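Local coordinates for protein methylxanthine N3-demethylase NdmB (PDB 6ICL) that catalyses the N3-demethylation of theobromine and related methylxanthines in bacterial caffeine degradation, as a Rieske-type non-heme iron oxygenase, at residues A[31-36]-A[344-349]; A[156-161]-A[358-363]. One frame throughout, in Å; residues are numbered along the deposited sequence.

Interaction 1 (A[31-36]-A[344-349])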
ATOM      1  N   THR A  31      30.012 -21.015  17.693  1.00 42.96           N
ATOM      2  CA  THR A  31      30.722 -21.942  16.814  1.00 44.22           C
ATOM      3  C   THR A  31      30.115 -23.334  16.873  1.00 39.88           C
ATOM      4  O   THR A  31      30.051 -24.023  15.854  1.00 44.23           O
ATOM      5  CB  THR A  31      32.209 -22.000  17.191  1.00 45.24           C
ATOM      6  OG1 THR A  31      32.788 -20.708  17.030  1.00 46.14           O
ATOM      7  CG2 THR A  31      32.965 -22.993  16.313  1.00 43.19           C
ATOM      8  N   TYR A  32      29.648 -23.753  18.059  1.00 36.90           N
ATOM      9  CA  TYR A  32      29.106 -25.096  18.224  1.00 40.31           C
ATOM     10  C   TYR A  32      27.965 -25.382  17.261  1.00 42.32           C
ATOM     11  O   TYR A  32      27.814 -26.523  16.796  1.00 40.38           O
ATOM     12  CB  TYR A  32      28.631 -25.311  19.670  1.00 39.19           C
ATOM     13  CG  TYR A  32      27.412 -24.534  20.189  1.00 39.19           C
ATOM     14  CD1 TYR A  32      27.445 -23.154  20.383  1.00 40.99           C
ATOM     15  CD2 TYR A  32      26.251 -25.212  20.571  1.00 41.05           C
ATOM     16  CE1 TYR A  32      26.334 -22.470  20.919  1.00 39.02           C
ATOM     17  CE2 TYR A  32      25.142 -24.542  21.104  1.00 38.04           C
ATOM     18  CZ  TYR A  32      25.187 -23.181  21.276  1.00 39.92           C
ATOM     19  OH  TYR A  32      24.081 -22.541  21.813  1.00 37.97           O
ATOM     20  N   LEU A  33      27.143 -24.373  16.971  1.00 38.57           N
ATOM     21  CA  LEU A  33      25.962 -24.597  16.148  1.00 39.78           C
ATOM     22  C   LEU A  33      26.338 -25.044  14.746  1.00 34.82           C
ATOM     23  O   LEU A  33      25.555 -25.749  14.105  1.00 39.50           O
ATOM     24  CB  LEU A  33      25.106 -23.325  16.102  1.00 37.59           C
ATOM     25  CG  LEU A  33      24.525 -22.839  17.439  1.00 39.16           C
ATOM     26  CD1 LEU A  33      23.783 -21.491  17.293  1.00 35.50           C
ATOM     27  CD2 LEU A  33      23.612 -23.878  18.017  1.00 33.46           C
ATOM     28  N   ARG A  34      27.531 -24.693  14.275  1.00 37.35           N
ATOM     29  CA  ARG A  34      27.951 -25.115  12.944  1.00 43.99           C
ATOM     30  C   ARG A  34      28.078 -26.628  12.790  1.00 42.11           C
ATOM     31  O   ARG A  34      28.011 -27.119  11.661  1.00 38.23           O
ATOM     32  CB  ARG A  34      29.273 -24.450  12.597  1.00 45.99           C
ATOM     33  CG  ARG A  34      29.175 -22.943  12.630  1.00 47.88           C
ATOM     34  CD  ARG A  34      30.491 -22.323  12.242  1.00 50.05           C
ATOM     35  NE  ARG A  34      30.881 -22.692  10.886  1.00 58.89           N
ATOM     36  CZ  ARG A  34      30.580 -21.970   9.814  1.00 56.21           C
ATOM     37  NH1 ARG A  34      29.885 -20.850   9.959  1.00 54.30           N
ATOM     38  NH2 ARG A  34      30.973 -22.361   8.603  1.00 59.84           N
ATOM     39  N   HIS A  35      28.230 -27.380  13.886  1.00 42.61           N
ATOM     40  CA  HIS A  35      28.499 -28.820  13.829  1.00 42.56           C
ATOM     41  C   HIS A  35      27.240 -29.674  13.846  1.00 43.11           C
ATOM     42  O   HIS A  35      27.337 -30.907  13.743  1.00 41.45           O
ATOM     43  CB  HIS A  35      29.405 -29.232  14.997  1.00 47.01           C
ATOM     44  CG  HIS A  35      30.778 -28.642  14.919  1.00 47.03           C
ATOM     45  ND1 HIS A  35      31.117 -27.454  15.528  1.00 48.13           N
ATOM     46  CD2 HIS A  35      31.893 -29.066  14.273  1.00 45.62           C
ATOM     47  CE1 HIS A  35      32.380 -27.173  15.266  1.00 42.37           C
ATOM     48  NE2 HIS A  35      32.872 -28.136  14.506  1.00 44.83           N
ATOM     49  N   PHE A  36      26.070 -29.060  13.974  1.00 39.59           N
ATOM     50  CA  PHE A  36      24.812 -29.788  13.971  1.00 40.55           C
ATOM     51  C   PHE A  36      24.111 -29.672  12.620  1.00 38.54           C
ATOM     52  O   PHE A  36      24.354 -28.746  11.838  1.00 41.06           O
ATOM     53  CB  PHE A  36      23.903 -29.269  15.085  1.00 36.83           C
ATOM     54  CG  PHE A  36      24.441 -29.519  16.462  1.00 38.91           C
ATOM     55  CD1 PHE A  36      25.335 -28.626  17.046  1.00 41.00           C
ATOM     56  CD2 PHE A  36      24.041 -30.645  17.185  1.00 41.77           C
ATOM     57  CE1 PHE A  36      25.836 -28.856  18.359  1.00 40.88           C
ATOM     58  CE2 PHE A  36      24.522 -30.888  18.479  1.00 42.66           C
ATOM     59  CZ  PHE A  36      25.429 -29.986  19.065  1.00 41.49           C
ATOM     60  N   LYS A 344      21.855 -25.448  30.231  1.00 43.75           N
ATOM     61  CA  LYS A 344      23.111 -26.043  30.695  1.00 39.53           C
ATOM     62  C   LYS A 344      23.841 -26.735  29.561  1.00 41.54           C
ATOM     63  O   LYS A 344      25.044 -26.532  29.362  1.00 41.75           O
ATOM     64  CB  LYS A 344      22.845 -27.054  31.812  1.00 46.24           C
ATOM     65  CG  LYS A 344      22.541 -26.463  33.174  1.00 50.31           C
ATOM     66  CD  LYS A 344      22.778 -27.530  34.269  1.00 61.15           C
ATOM     67  CE  LYS A 344      22.319 -27.068  35.666  1.00 60.89           C
ATOM     68  NZ  LYS A 344      23.093 -25.909  36.208  1.00 66.78           N
ATOM     69  N   TRP A 345      23.129 -27.576  28.810  1.00 39.74           N
ATOM     70  CA  TRP A 345      23.807 -28.333  27.771  1.00 38.87           C
ATOM     71  C   TRP A 345      24.212 -27.435  26.613  1.00 39.60           C
ATOM     72  O   TRP A 345      25.283 -27.633  26.032  1.00 42.42           O
ATOM     73  CB  TRP A 345      22.927 -29.488  27.299  1.00 41.23           C
ATOM     74  CG  TRP A 345      23.683 -30.584  26.629  1.00 41.85           C
ATOM     75  CD1 TRP A 345      25.035 -30.638  26.411  1.00 41.08           C
ATOM     76  CD2 TRP A 345      23.143 -31.792  26.094  1.00 36.19           C
ATOM     77  NE1 TRP A 345      25.359 -31.801  25.756  1.00 40.83           N
ATOM     78  CE2 TRP A 345      24.218 -32.529  25.556  1.00 36.90           C
ATOM     79  CE3 TRP A 345      21.849 -32.317  26.003  1.00 41.38           C
ATOM     80  CZ2 TRP A 345      24.044 -33.759  24.942  1.00 39.41           C
ATOM     81  CZ3 TRP A 345      21.679 -33.555  25.399  1.00 36.13           C
ATOM     82  CH2 TRP A 345      22.773 -34.263  24.886  1.00 40.08           C
ATOM     83  N   HIS A 346      23.408 -26.412  26.296  1.00 38.97           N
ATOM     84  CA  HIS A 346      23.820 -25.455  25.272  1.00 40.62           C
ATOM     85  C   HIS A 346      25.116 -24.756  25.677  1.00 41.74           C
ATOM     86  O   HIS A 346      26.043 -24.635  24.872  1.00 41.23           O
ATOM     87  CB  HIS A 346      22.705 -24.433  25.011  1.00 37.69           C
ATOM     88  CG  HIS A 346      21.884 -24.733  23.797  1.00 38.43           C
ATOM     89  ND1 HIS A 346      22.159 -24.176  22.563  1.00 39.34           N
ATOM     90  CD2 HIS A 346      20.812 -25.545  23.617  1.00 39.11           C
ATOM     91  CE1 HIS A 346      21.285 -24.626  21.678  1.00 38.68           C
ATOM     92  NE2 HIS A 346      20.456 -25.457  22.290  1.00 39.28           N
ATOM     93  N   LYS A 347      25.206 -24.312  26.938  1.00 39.66           N
ATOM     94  CA  LYS A 347      26.413 -23.614  27.392  1.00 43.05           C
ATOM     95  C   LYS A 347      27.628 -24.523  27.339  1.00 40.03           C
ATOM     96  O   LYS A 347      28.714 -24.103  26.926  1.00 42.37           O
ATOM     97  CB  LYS A 347      26.225 -23.093  28.821  1.00 47.68           C
ATOM     98  CG  LYS A 347      27.390 -22.234  29.320  1.00 47.73           C
ATOM     99  CD  LYS A 347      27.538 -21.003  28.434  1.00 53.69           C
ATOM    100  CE  LYS A 347      28.615 -20.044  28.913  1.00 53.90           C
ATOM    101  NZ  LYS A 347      28.922 -19.009  27.864  1.00 57.41           N
ATOM    102  N   GLU A 348      27.459 -25.774  27.759  1.00 40.70           N
ATOM    103  CA  GLU A 348      28.563 -26.721  27.752  1.00 44.71           C
ATOM    104  C   GLU A 348      29.010 -27.026  26.326  1.00 46.66           C
ATOM    105  O   GLU A 348      30.215 -27.079  26.039  1.00 47.62           O
ATOM    106  CB  GLU A 348      28.127 -27.989  28.484  1.00 46.31           C
ATOM    107  CG  GLU A 348      29.086 -29.163  28.399  1.00 47.75           C
ATOM    108  CD  GLU A 348      28.508 -30.402  29.052  1.00 52.42           C
ATOM    109  OE1 GLU A 348      27.749 -30.262  30.050  1.00 51.34           O
ATOM    110  OE2 GLU A 348      28.791 -31.512  28.548  1.00 54.16           O
ATOM    111  N   LEU A 349      28.044 -27.216  25.416  1.00 46.93           N
ATOM    112  CA  LEU A 349      28.357 -27.429  24.005  1.00 47.22           C
ATOM    113  C   LEU A 349      29.073 -26.228  23.411  1.00 41.22           C
ATOM    114  O   LEU A 349      30.042 -26.382  22.659  1.00 46.15           O
ATOM    115  CB  LEU A 349      27.076 -27.714  23.226  1.00 43.77           C
ATOM    116  CG  LEU A 349      26.429 -29.044  23.553  1.00 42.88           C
ATOM    117  CD1 LEU A 349      24.961 -29.026  23.134  1.00 43.01           C
ATOM    118  CD2 LEU A 349      27.176 -30.175  22.865  1.00 41.51           C
TER
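Residues 31-34, helical in phi/psi but without the regular helix bonds, bring Tyr32 nearest to Leu349 on helix segment 344-349, their CA atoms 6.3 Å apart. Tyr32 has the largest share of the contact. Its chi1 of 68° sets CG between the backbone N and the carbonyl carbon, which sends the ring across the His346 and Leu349 side chains at about a right angle. At its root, Tyr32 CB rests 3.5 Å from the backbone O of Leu349; further out, CD2 packs 3.7 Å from CB of the same leucine. One face of the ring takes the carbonyl O of His346 near its rim, while CD2 of the adjacent Leu33 lies against the opposite face, also toward the rim. The tip is held by a short hydrogen bond, Tyr32 OH to His346 ND1 at 2.6 Å, lying in the imidazole plane; either group could donate the proton. The two ring planes stand at 83°. Because His346 NE2 is bonded to Pro255 O, the imidazole is gripped at both nitrogens, which should fix its rotation in this buried place. Separately, Leu349 CD2 meets the edge of the Phe36 ring, 4.2 Å from CZ. The contact ties the turn before strand 37-42, an outermost strand of the six-stranded antiparallel sheet, to helix 337-355, with Glu186 of helix 185-192 against Tyr32 and His346, and Phe360 of helix 357-365 against Tyr32 and Leu349.

Interaction 2 (A[156-161]-A[358-363])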
ATOM      1  N   ASP A 156      32.430 -34.868  13.531  1.00 50.20           N
ATOM      2  CA  ASP A 156      31.829 -36.156  13.148  1.00 51.98           C
ATOM      3  C   ASP A 156      31.118 -36.857  14.309  1.00 55.61           C
ATOM      4  O   ASP A 156      31.347 -38.037  14.586  1.00 52.67           O
ATOM      5  CB  ASP A 156      32.886 -37.080  12.538  1.00 51.83           C
ATOM      6  CG  ASP A 156      32.294 -38.397  12.010  1.00 61.54           C
ATOM      7  OD1 ASP A 156      31.136 -38.402  11.529  1.00 60.23           O
ATOM      8  OD2 ASP A 156      32.981 -39.440  12.098  1.00 66.66           O
ATOM      9  N   CYS A 157      30.218 -36.127  14.996  1.00 46.73           N
ATOM     10  CA  CYS A 157      29.474 -36.781  16.067  1.00 48.28           C
ATOM     11  C   CYS A 157      28.009 -36.364  16.165  1.00 50.70           C
ATOM     12  O   CYS A 157      27.367 -36.647  17.188  1.00 46.60           O
ATOM     13  CB  CYS A 157      30.127 -36.532  17.420  1.00 51.75           C
ATOM     14  SG  CYS A 157      30.280 -34.808  17.826  1.00 51.17           S
ATOM     15  N   THR A 158      27.448 -35.729  15.138  1.00 45.50           N
ATOM     16  CA  THR A 158      26.058 -35.297  15.171  1.00 42.03           C
ATOM     17  C   THR A 158      25.285 -35.964  14.041  1.00 42.84           C
ATOM     18  O   THR A 158      25.853 -36.342  13.009  1.00 42.82           O
ATOM     19  CB  THR A 158      25.953 -33.761  15.063  1.00 43.62           C
ATOM     20  OG1 THR A 158      26.661 -33.312  13.899  1.00 37.92           O
ATOM     21  CG2 THR A 158      26.548 -33.081  16.314  1.00 41.67           C
ATOM     22  N   GLN A 159      23.982 -36.122  14.241  1.00 40.69           N
ATOM     23  CA  GLN A 159      23.128 -36.716  13.222  1.00 42.01           C
ATOM     24  C   GLN A 159      21.851 -35.897  13.062  1.00 42.31           C
ATOM     25  O   GLN A 159      21.553 -34.995  13.854  1.00 41.36           O
ATOM     26  CB  GLN A 159      22.783 -38.170  13.555  1.00 43.77           C
ATOM     27  CG  GLN A 159      22.012 -38.368  14.837  1.00 47.53           C
ATOM     28  CD  GLN A 159      21.852 -39.853  15.158  1.00 54.11           C
ATOM     29  OE1 GLN A 159      21.871 -40.692  14.256  1.00 56.84           O
ATOM     30  NE2 GLN A 159      21.708 -40.180  16.437  1.00 52.19           N
ATOM     31  N   ILE A 160      21.089 -36.235  12.030  1.00 41.83           N
ATOM     32  CA  ILE A 160      19.856 -35.500  11.741  1.00 42.51           C
ATOM     33  C   ILE A 160      18.832 -35.780  12.837  1.00 41.56           C
ATOM     34  O   ILE A 160      18.643 -36.948  13.230  1.00 41.65           O
ATOM     35  CB  ILE A 160      19.315 -35.879  10.363  1.00 37.10           C
ATOM     36  CG1 ILE A 160      20.245 -35.324   9.284  1.00 40.01           C
ATOM     37  CG2 ILE A 160      17.871 -35.357  10.186  1.00 36.92           C
ATOM     38  CD1 ILE A 160      20.100 -35.973   7.932  1.00 36.53           C
ATOM     39  N   PRO A 161      18.170 -34.750  13.347  1.00 39.45           N
ATOM     40  CA  PRO A 161      17.248 -34.918  14.469  1.00 36.02           C
ATOM     41  C   PRO A 161      16.271 -36.073  14.330  1.00 42.37           C
ATOM     42  O   PRO A 161      15.867 -36.472  13.232  1.00 40.05           O
ATOM     43  CB  PRO A 161      16.514 -33.574  14.501  1.00 36.96           C
ATOM     44  CG  PRO A 161      17.660 -32.589  14.179  1.00 30.47           C
ATOM     45  CD  PRO A 161      18.505 -33.325  13.131  1.00 37.74           C
ATOM     46  N   GLU A 358      37.714 -33.239  20.756  1.00 61.80           N
ATOM     47  CA  GLU A 358      37.425 -34.247  21.767  1.00 61.42           C
ATOM     48  C   GLU A 358      36.499 -33.696  22.845  1.00 52.46           C
ATOM     49  O   GLU A 358      35.601 -34.402  23.316  1.00 56.01           O
ATOM     50  CB  GLU A 358      38.728 -34.785  22.364  1.00 67.20           C
ATOM     51  CG  GLU A 358      38.942 -36.281  22.098  1.00 72.14           C
ATOM     52  CD  GLU A 358      38.521 -36.710  20.680  1.00 77.96           C
ATOM     53  OE1 GLU A 358      37.571 -37.530  20.555  1.00 78.89           O
ATOM     54  OE2 GLU A 358      39.127 -36.218  19.694  1.00 76.64           O
ATOM     55  N   ALA A 359      36.682 -32.438  23.236  1.00 51.37           N
ATOM     56  CA  ALA A 359      35.772 -31.837  24.209  1.00 52.94           C
ATOM     57  C   ALA A 359      34.335 -31.842  23.693  1.00 54.93           C
ATOM     58  O   ALA A 359      33.401 -32.258  24.396  1.00 53.26           O
ATOM     59  CB  ALA A 359      36.223 -30.415  24.530  1.00 50.69           C
ATOM     60  N   PHE A 360      34.147 -31.409  22.446  1.00 57.14           N
ATOM     61  CA  PHE A 360      32.813 -31.374  21.854  1.00 50.41           C
ATOM     62  C   PHE A 360      32.201 -32.766  21.789  1.00 50.15           C
ATOM     63  O   PHE A 360      31.056 -32.974  22.213  1.00 49.48           O
ATOM     64  CB  PHE A 360      32.886 -30.757  20.457  1.00 49.57           C
ATOM     65  CG  PHE A 360      31.540 -30.553  19.814  1.00 48.00           C
ATOM     66  CD1 PHE A 360      30.726 -29.508  20.211  1.00 46.29           C
ATOM     67  CD2 PHE A 360      31.094 -31.405  18.822  1.00 45.36           C
ATOM     68  CE1 PHE A 360      29.487 -29.307  19.624  1.00 45.96           C
ATOM     69  CE2 PHE A 360      29.855 -31.210  18.221  1.00 45.70           C
ATOM     70  CZ  PHE A 360      29.053 -30.159  18.631  1.00 44.77           C
ATOM     71  N   ARG A 361      32.949 -33.737  21.248  1.00 51.58           N
ATOM     72  CA  ARG A 361      32.399 -35.080  21.092  1.00 51.42           C
ATOM     73  C   ARG A 361      31.974 -35.657  22.435  1.00 55.30           C
ATOM     74  O   ARG A 361      30.966 -36.374  22.524  1.00 54.83           O
ATOM     75  CB  ARG A 361      33.415 -36.002  20.413  1.00 56.40           C
ATOM     76  CG  ARG A 361      33.762 -35.624  18.974  1.00 59.33           C
ATOM     77  CD  ARG A 361      34.855 -36.529  18.390  1.00 57.96           C
ATOM     78  NE  ARG A 361      34.552 -37.944  18.561  1.00 56.09           N
ATOM     79  CZ  ARG A 361      33.908 -38.689  17.670  1.00 60.56           C
ATOM     80  NH1 ARG A 361      33.488 -38.152  16.530  1.00 63.08           N
ATOM     81  NH2 ARG A 361      33.673 -39.970  17.925  1.00 54.44           N
ATOM     82  N   ASP A 362      32.730 -35.348  23.496  1.00 56.30           N
ATOM     83  CA  ASP A 362      32.358 -35.807  24.829  1.00 56.77           C
ATOM     84  C   ASP A 362      31.049 -35.178  25.266  1.00 52.70           C
ATOM     85  O   ASP A 362      30.158 -35.864  25.784  1.00 52.88           O
ATOM     86  CB  ASP A 362      33.464 -35.478  25.833  1.00 57.83           C
ATOM     87  CG  ASP A 362      34.584 -36.501  25.825  1.00 62.28           C
ATOM     88  OD1 ASP A 362      34.337 -37.670  25.446  1.00 63.93           O
ATOM     89  OD2 ASP A 362      35.710 -36.130  26.214  1.00 71.49           O
ATOM     90  N   SER A 363      30.921 -33.865  25.072  1.00 50.86           N
ATOM     91  CA  SER A 363      29.705 -33.168  25.471  1.00 50.26           C
ATOM     92  C   SER A 363      28.483 -33.697  24.716  1.00 49.32           C
ATOM     93  O   SER A 363      27.433 -33.947  25.322  1.00 48.10           O
ATOM     94  CB  SER A 363      29.878 -31.672  25.252  1.00 52.48           C
ATOM     95  OG  SER A 363      28.698 -30.994  25.651  1.00 55.17           O
TER
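Cys157 sets its sulfur beside the Phe360 ring, a Cys sulfur-aromatic contact that joins the loop between strands 146-150 and 171-181 to helix 357-365. Cys157 SG lies 3.6 Å from Phe360 CD2 and well off the ring normal, so the approach is oblique. At the ring's edge, CG2 of Thr158 adds a looser touch, 4.3 Å from Phe360 CE2. The Thr158 hydroxyl itself is engaged by His35 O and Arg150. Arg361 can be followed outward from the helix. From Arg361 CB the chain leads to CG, which lies 3.8 Å from Cys157 SG; it runs extended to CD and then bends at chi3 (51°), placing Arg361 NE near Glu358 OE1 in a long salt bridge of 3.6 Å within the helix. Beyond CZ, Arg361 NH1 turns to the loop and passes 3.8 Å from Cys157 CB. With an alanine at this position, the carbonyls of Phe155 and Asp156 would probably lose their guanidinium partner, and one flank of Cys157 its cover. The carboxylate of Asp156 stays short of pairing, though its charge is likely to favour the guanidinium nearby. Arg361 NH1 ends the chain with two backbone acceptors: Phe155 O, its stronger partner, and Asp156 O, at the guanidinium edge and 2.9 Å away, a weak bond bent to 125° at the hydrogen.

Overall arrangement
Interaction 1 is buried and interaction 2 lies at the surface, with centres about 9 Å apart. Both pin loops flanking the six-stranded antiparallel sheet, one before strand 37-42 and one after strand 146-150, neighbours in that sheet, to the consecutive C-terminal helices 337-355 and 357-365. Their segments alternate along the chain. The inner contact relies on aromatic and leucine packing around a tyrosine-histidine hydrogen bond, whereas the outer one sets a cysteine sulfur against a phenylalanine ring and an arginine against backbone carbonyls. They interlock directly: Phe36 CE1 packs 3.5 Å from Phe360 CZ, His35 O probably accepts from Thr158 OG1, and Glu348 OE2 probably bonds Ser363 OG, linking the two helices. Both lie away from the iron-sulfur cluster and the mononuclear iron.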